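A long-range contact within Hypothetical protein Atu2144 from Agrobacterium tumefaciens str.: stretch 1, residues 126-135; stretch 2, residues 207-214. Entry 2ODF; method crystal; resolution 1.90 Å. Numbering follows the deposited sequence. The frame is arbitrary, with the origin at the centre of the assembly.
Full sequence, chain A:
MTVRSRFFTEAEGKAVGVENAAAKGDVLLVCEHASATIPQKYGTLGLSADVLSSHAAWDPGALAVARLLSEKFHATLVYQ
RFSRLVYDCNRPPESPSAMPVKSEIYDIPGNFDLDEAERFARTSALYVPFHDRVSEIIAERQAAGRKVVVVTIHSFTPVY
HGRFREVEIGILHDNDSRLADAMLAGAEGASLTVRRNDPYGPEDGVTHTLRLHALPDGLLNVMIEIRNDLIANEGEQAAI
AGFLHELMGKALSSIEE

Stretch 1 126-135: LYVPFHDRVS
Stretch 2 (207-214) THTLRLHA

How do the two backbones lie against each other? Each stretch contributes a helix: 126-135 is part of a longer helix, kinked where P129 has no amide hydrogen to bond to the turn before, while stretch 2 enters its helix at H208, with T207 at the N-cap position. The N-to-C directions differ by 48°, and the axes come no closer than 11.0 Å, so side chains must bridge the gap. In register, T209 CA lies 8.1 Å from H131 CA and H213 CA lies 6.6 Å from S135 CA. The contact buries 334 Å² in all.

What does the first turn of stretch 2 contribute? H208 points toward the other helix with chi1 t (-175°) and chi2 49°, placing H208 NE2 2.8 Å from Y127 OH in a hydrogen bond. Y127 leaves its backbone sideways, but chi1 t (172°) and chi2 74° bring its hydroxyl across to the imidazole. These rings meet rim to rim, planes at 10° and centroids 5.9 Å apart, which leaves the polar atoms facing each other at their edges. The H208 edge also faces the H131 ring, with planes at 72°. Next, T209, chi1 m, sets OG1 3.5 Å from H131 CE1, near the plane of that ring; its hydroxyl is hydrogen-bonded elsewhere in the structure.

How does L212 fit among these polar groups? One turn after H208, it points toward stretch 1 with chi1 m and chi2 t. L212 CD1 sits 3.6 Å from the centroid of the H131 ring, 16° off the normal, a CH-pi contact that covers one ring face with a methyl and leaves the edge free for polar partners. H131, chi1 m and chi2 -71°, points toward stretch 2.

Why is H213 the centre of the contact? It has the largest area covered by the opposite stretch, 87 Å², and points toward it with chi1 m (-59°) and chi2 -66°. H213 NE2 makes a 2.8 Å hydrogen bond to H131 ND1, at an angle of 163°. An imidazole nitrogen can donate or accept, so a histidine pair suits this buried link; the rings are rim to rim, planes at 19° and centroids 5.0 Å apart. V134, chi1 t, lays CG1 over the H213 face, 3.4 Å from the centroid and just 3° off the normal. At the ring edge S135 OG lies 3.1 Å from H213 CE1; with chi1 m, that OG also donates to H131 O at 3.2 Å within its own helix.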

ATOM      1  N   LEU A 126      -1.704   8.463  -0.459  1.00 16.70           N
ATOM      2  CA  LEU A 126      -1.378   9.067   0.824  1.00 16.76           C
ATOM      3  C   LEU A 126      -0.321   8.324   1.601  1.00 16.38           C
ATOM      4  O   LEU A 126       0.620   8.947   2.028  1.00 16.67           O
ATOM      5  CB  LEU A 126      -2.617   9.222   1.692  1.00 17.15           C
ATOM      6  CG  LEU A 126      -3.659  10.225   1.164  1.00 19.18           C
ATOM      7  CD1 LEU A 126      -4.911  10.114   2.027  1.00 21.18           C
ATOM      8  CD2 LEU A 126      -3.126  11.698   1.072  1.00 16.01           C
ATOM      9  N   TYR A 127      -0.461   7.002   1.766  1.00 15.21           N
ATOM     10  CA  TYR A 127       0.362   6.257   2.710  1.00 15.02           C
ATOM     11  C   TYR A 127       1.732   5.938   2.143  1.00 15.45           C
ATOM     12  O   TYR A 127       2.761   6.233   2.778  1.00 14.00           O
ATOM     13  CB  TYR A 127      -0.396   4.981   3.137  1.00 15.42           C
ATOM     14  CG  TYR A 127       0.368   3.985   3.964  1.00 14.71           C
ATOM     15  CD1 TYR A 127       0.651   4.211   5.310  1.00 15.45           C
ATOM     16  CD2 TYR A 127       0.769   2.767   3.407  1.00 13.94           C
ATOM     17  CE1 TYR A 127       1.328   3.236   6.074  1.00 15.62           C
ATOM     18  CE2 TYR A 127       1.407   1.816   4.156  1.00 15.28           C
ATOM     19  CZ  TYR A 127       1.700   2.040   5.467  1.00 15.93           C
ATOM     20  OH  TYR A 127       2.376   1.046   6.147  1.00 14.45           O
ATOM     21  N   VAL A 128       1.764   5.391   0.929  1.00 15.15           N
ATOM     22  CA  VAL A 128       3.037   4.974   0.347  1.00 16.37           C
ATOM     23  C   VAL A 128       3.931   6.192   0.029  1.00 15.94           C
ATOM     24  O   VAL A 128       5.115   6.158   0.341  1.00 18.68           O
ATOM     25  CB  VAL A 128       2.872   3.918  -0.811  1.00 16.63           C
ATOM     26  CG1 VAL A 128       4.230   3.646  -1.501  1.00 18.99           C
ATOM     27  CG2 VAL A 128       2.292   2.580  -0.246  1.00 15.05           C
ATOM     28  N   PRO A 129       3.402   7.262  -0.599  1.00 16.35           N
ATOM     29  CA  PRO A 129       4.238   8.438  -0.840  1.00 16.53           C
ATOM     30  C   PRO A 129       4.843   9.027   0.433  1.00 16.53           C
ATOM     31  O   PRO A 129       6.035   9.333   0.438  1.00 17.92           O
ATOM     32  CB  PRO A 129       3.270   9.444  -1.540  1.00 16.48           C
ATOM     33  CG  PRO A 129       2.280   8.558  -2.204  1.00 17.23           C
ATOM     34  CD  PRO A 129       2.077   7.415  -1.244  1.00 16.49           C
ATOM     35  N   PHE A 130       4.072   9.087   1.513  1.00 15.53           N
ATOM     36  CA  PHE A 130       4.531   9.624   2.769  1.00 16.12           C
ATOM     37  C   PHE A 130       5.736   8.825   3.309  1.00 16.56           C
ATOM     38  O   PHE A 130       6.809   9.392   3.541  1.00 16.94           O
ATOM     39  CB  PHE A 130       3.379   9.700   3.783  1.00 16.05           C
ATOM     40  CG  PHE A 130       3.786  10.256   5.112  1.00 16.62           C
ATOM     41  CD1 PHE A 130       3.982  11.625   5.276  1.00 17.15           C
ATOM     42  CD2 PHE A 130       3.995   9.414   6.198  1.00 15.53           C
ATOM     43  CE1 PHE A 130       4.403  12.121   6.508  1.00 16.23           C
ATOM     44  CE2 PHE A 130       4.423   9.912   7.415  1.00 16.56           C
ATOM     45  CZ  PHE A 130       4.629  11.258   7.564  1.00 15.86           C
ATOM     46  N   HIS A 131       5.563   7.535   3.472  1.00 16.92           N
ATOM     47  CA  HIS A 131       6.595   6.701   3.969  1.00 17.11           C
ATOM     48  C   HIS A 131       7.776   6.567   3.038  1.00 18.06           C
ATOM     49  O   HIS A 131       8.861   6.453   3.477  1.00 18.62           O
ATOM     50  CB  HIS A 131       6.040   5.401   4.487  1.00 18.06           C
ATOM     51  CG  HIS A 131       5.183   5.571   5.696  1.00 15.78           C
ATOM     52  ND1 HIS A 131       5.693   5.907   6.917  1.00 15.35           N
ATOM     53  CD2 HIS A 131       3.848   5.532   5.846  1.00 16.68           C
ATOM     54  CE1 HIS A 131       4.707   6.045   7.773  1.00 17.49           C
ATOM     55  NE2 HIS A 131       3.580   5.808   7.148  1.00 14.16           N
ATOM     56  N   ASP A 132       7.535   6.592   1.747  1.00 17.71           N
ATOM     57  CA  ASP A 132       8.598   6.507   0.781  1.00 18.41           C
ATOM     58  C   ASP A 132       9.527   7.740   0.909  1.00 18.29           C
ATOM     59  O   ASP A 132      10.678   7.650   0.746  1.00 17.85           O
ATOM     60  CB  ASP A 132       8.055   6.377  -0.639  1.00 17.85           C
ATOM     61  CG  ASP A 132       7.683   4.935  -1.030  1.00 19.96           C
ATOM     62  OD1 ASP A 132       7.866   4.009  -0.262  1.00 20.05           O
ATOM     63  OD2 ASP A 132       7.228   4.764  -2.125  1.00 19.76           O
ATOM     64  N   ARG A 133       8.948   8.884   1.149  1.00 19.27           N
ATOM     65  CA  ARG A 133       9.723  10.089   1.220  1.00 19.14           C
ATOM     66  C   ARG A 133      10.562  10.087   2.486  1.00 19.14           C
ATOM     67  O   ARG A 133      11.663  10.446   2.462  1.00 17.96           O
ATOM     68  CB  ARG A 133       8.828  11.302   1.216  1.00 20.77           C
ATOM     69  CG  ARG A 133       9.558  12.578   1.149  1.00 23.01           C
ATOM     70  CD  ARG A 133      10.247  12.744  -0.148  1.00 31.13           C
ATOM     71  NE  ARG A 133      10.654  14.109  -0.321  1.00 35.76           N
ATOM     72  CZ  ARG A 133       9.861  15.070  -0.756  1.00 37.88           C
ATOM     73  NH1 ARG A 133       8.628  14.804  -1.081  1.00 39.87           N
ATOM     74  NH2 ARG A 133      10.309  16.292  -0.884  1.00 38.17           N
ATOM     75  N   VAL A 134       9.986   9.662   3.591  1.00 18.46           N
ATOM     76  CA  VAL A 134      10.710   9.544   4.830  1.00 18.04           C
ATOM     77  C   VAL A 134      11.875   8.590   4.615  1.00 18.19           C
ATOM     78  O   VAL A 134      12.976   8.888   4.889  1.00 19.58           O
ATOM     79  CB  VAL A 134       9.798   9.074   5.933  1.00 16.36           C
ATOM     80  CG1 VAL A 134      10.554   8.758   7.151  1.00 16.44           C
ATOM     81  CG2 VAL A 134       8.678  10.069   6.176  1.00 16.15           C
ATOM     82  N   SER A 135      11.603   7.447   4.040  1.00 18.47           N
ATOM     83  CA  SER A 135      12.631   6.490   3.743  1.00 19.54           C
ATOM     84  C   SER A 135      13.746   7.026   2.811  1.00 20.07           C
ATOM     85  O   SER A 135      14.891   6.729   2.963  1.00 19.80           O
ATOM     86  CB  SER A 135      11.994   5.245   3.147  1.00 19.77           C
ATOM     87  OG  SER A 135      11.291   4.550   4.115  1.00 20.86           O
ATOM     88  N   THR A 207       3.021   2.974  17.277  1.00 19.18           N
ATOM     89  CA  THR A 207       4.445   3.117  16.934  1.00 19.03           C
ATOM     90  C   THR A 207       4.786   2.611  15.519  1.00 18.05           C
ATOM     91  O   THR A 207       5.932   2.306  15.231  1.00 17.36           O
ATOM     92  CB  THR A 207       5.366   2.442  17.964  1.00 19.59           C
ATOM     93  OG1 THR A 207       5.120   1.030  17.963  1.00 20.03           O
ATOM     94  CG2 THR A 207       5.113   3.035  19.345  1.00 20.34           C
ATOM     95  N   HIS A 208       3.799   2.587  14.615  1.00 17.30           N
ATOM     96  CA  HIS A 208       4.030   2.112  13.230  1.00 16.41           C
ATOM     97  C   HIS A 208       5.170   2.820  12.535  1.00 15.69           C
ATOM     98  O   HIS A 208       6.093   2.190  12.003  1.00 14.96           O
ATOM     99  CB  HIS A 208       2.730   2.288  12.414  1.00 16.75           C
ATOM    100  CG  HIS A 208       2.804   1.729  11.031  1.00 16.17           C
ATOM    101  ND1 HIS A 208       3.270   0.462  10.762  1.00 16.67           N
ATOM    102  CD2 HIS A 208       2.484   2.275   9.837  1.00 16.70           C
ATOM    103  CE1 HIS A 208       3.209   0.247   9.456  1.00 16.05           C
ATOM    104  NE2 HIS A 208       2.716   1.329   8.879  1.00 15.61           N
ATOM    105  N   THR A 209       5.120   4.147  12.497  1.00 16.23           N
ATOM    106  CA  THR A 209       6.161   4.944  11.851  1.00 15.56           C
ATOM    107  C   THR A 209       7.588   4.643  12.397  1.00 15.03           C
ATOM    108  O   THR A 209       8.559   4.568  11.640  1.00 14.64           O
ATOM    109  CB  THR A 209       5.792   6.449  11.951  1.00 16.22           C
ATOM    110  OG1 THR A 209       4.559   6.676  11.215  1.00 16.11           O
ATOM    111  CG2 THR A 209       6.914   7.314  11.428  1.00 17.24           C
ATOM    112  N   LEU A 210       7.706   4.486  13.706  1.00 14.09           N
ATOM    113  CA  LEU A 210       8.969   4.081  14.329  1.00 15.47           C
ATOM    114  C   LEU A 210       9.393   2.665  13.825  1.00 14.52           C
ATOM    115  O   LEU A 210      10.556   2.441  13.465  1.00 15.39           O
ATOM    116  CB  LEU A 210       8.829   4.070  15.853  1.00 14.81           C
ATOM    117  CG  LEU A 210       8.373   5.386  16.528  1.00 16.30           C
ATOM    118  CD1 LEU A 210       8.286   5.225  18.064  1.00 16.23           C
ATOM    119  CD2 LEU A 210       9.300   6.536  16.079  1.00 16.26           C
ATOM    120  N   ARG A 211       8.440   1.748  13.786  1.00 15.52           N
ATOM    121  CA  ARG A 211       8.674   0.395  13.269  1.00 16.26           C
ATOM    122  C   ARG A 211       9.130   0.393  11.808  1.00 16.82           C
ATOM    123  O   ARG A 211       9.970  -0.431  11.442  1.00 16.57           O
ATOM    124  CB  ARG A 211       7.458  -0.517  13.444  1.00 16.46           C
ATOM    125  CG  ARG A 211       7.123  -0.834  14.888  1.00 16.84           C
ATOM    126  CD  ARG A 211       5.940  -1.762  15.052  1.00 17.65           C
ATOM    127  NE  ARG A 211       5.766  -2.062  16.472  1.00 21.57           N
ATOM    128  CZ  ARG A 211       4.739  -2.724  16.979  1.00 25.17           C
ATOM    129  NH1 ARG A 211       3.787  -3.205  16.185  1.00 25.55           N
ATOM    130  NH2 ARG A 211       4.676  -2.914  18.294  1.00 25.20           N
ATOM    131  N   LEU A 212       8.604   1.303  10.982  1.00 17.08           N
ATOM    132  CA  LEU A 212       9.001   1.381   9.571  1.00 17.38           C
ATOM    133  C   LEU A 212      10.370   1.994   9.331  1.00 17.32           C
ATOM    134  O   LEU A 212      11.099   1.553   8.442  1.00 17.67           O
ATOM    135  CB  LEU A 212       7.982   2.189   8.760  1.00 17.06           C
ATOM    136  CG  LEU A 212       6.563   1.632   8.560  1.00 18.57           C
ATOM    137  CD1 LEU A 212       5.845   2.459   7.492  1.00 18.15           C
ATOM    138  CD2 LEU A 212       6.589   0.139   8.211  1.00 16.68           C
ATOM    139  N   HIS A 213      10.723   3.013  10.100  1.00 17.34           N
ATOM    140  CA  HIS A 213      11.853   3.881   9.748  1.00 17.66           C
ATOM    141  C   HIS A 213      13.025   3.911  10.725  1.00 18.54           C
ATOM    142  O   HIS A 213      14.150   4.138  10.293  1.00 20.46           O
ATOM    143  CB  HIS A 213      11.353   5.318   9.559  1.00 17.33           C
ATOM    144  CG  HIS A 213      10.299   5.452   8.498  1.00 17.05           C
ATOM    145  ND1 HIS A 213      10.563   5.225   7.166  1.00 14.43           N
ATOM    146  CD2 HIS A 213       8.991   5.806   8.571  1.00 15.64           C
ATOM    147  CE1 HIS A 213       9.456   5.427   6.463  1.00 16.29           C
ATOM    148  NE2 HIS A 213       8.484   5.757   7.294  1.00 13.63           N
ATOM    149  N   ALA A 214      12.762   3.790  12.028  1.00 18.07           N
ATOM    150  CA  ALA A 214      13.811   3.882  13.041  1.00 18.03           C
ATOM    151  C   ALA A 214      14.407   2.514  13.376  1.00 17.65           C
ATOM    152  O   ALA A 214      15.625   2.309  13.318  1.00 17.27           O
ATOM    153  CB  ALA A 214      13.269   4.516  14.284  1.00 17.63           C
TER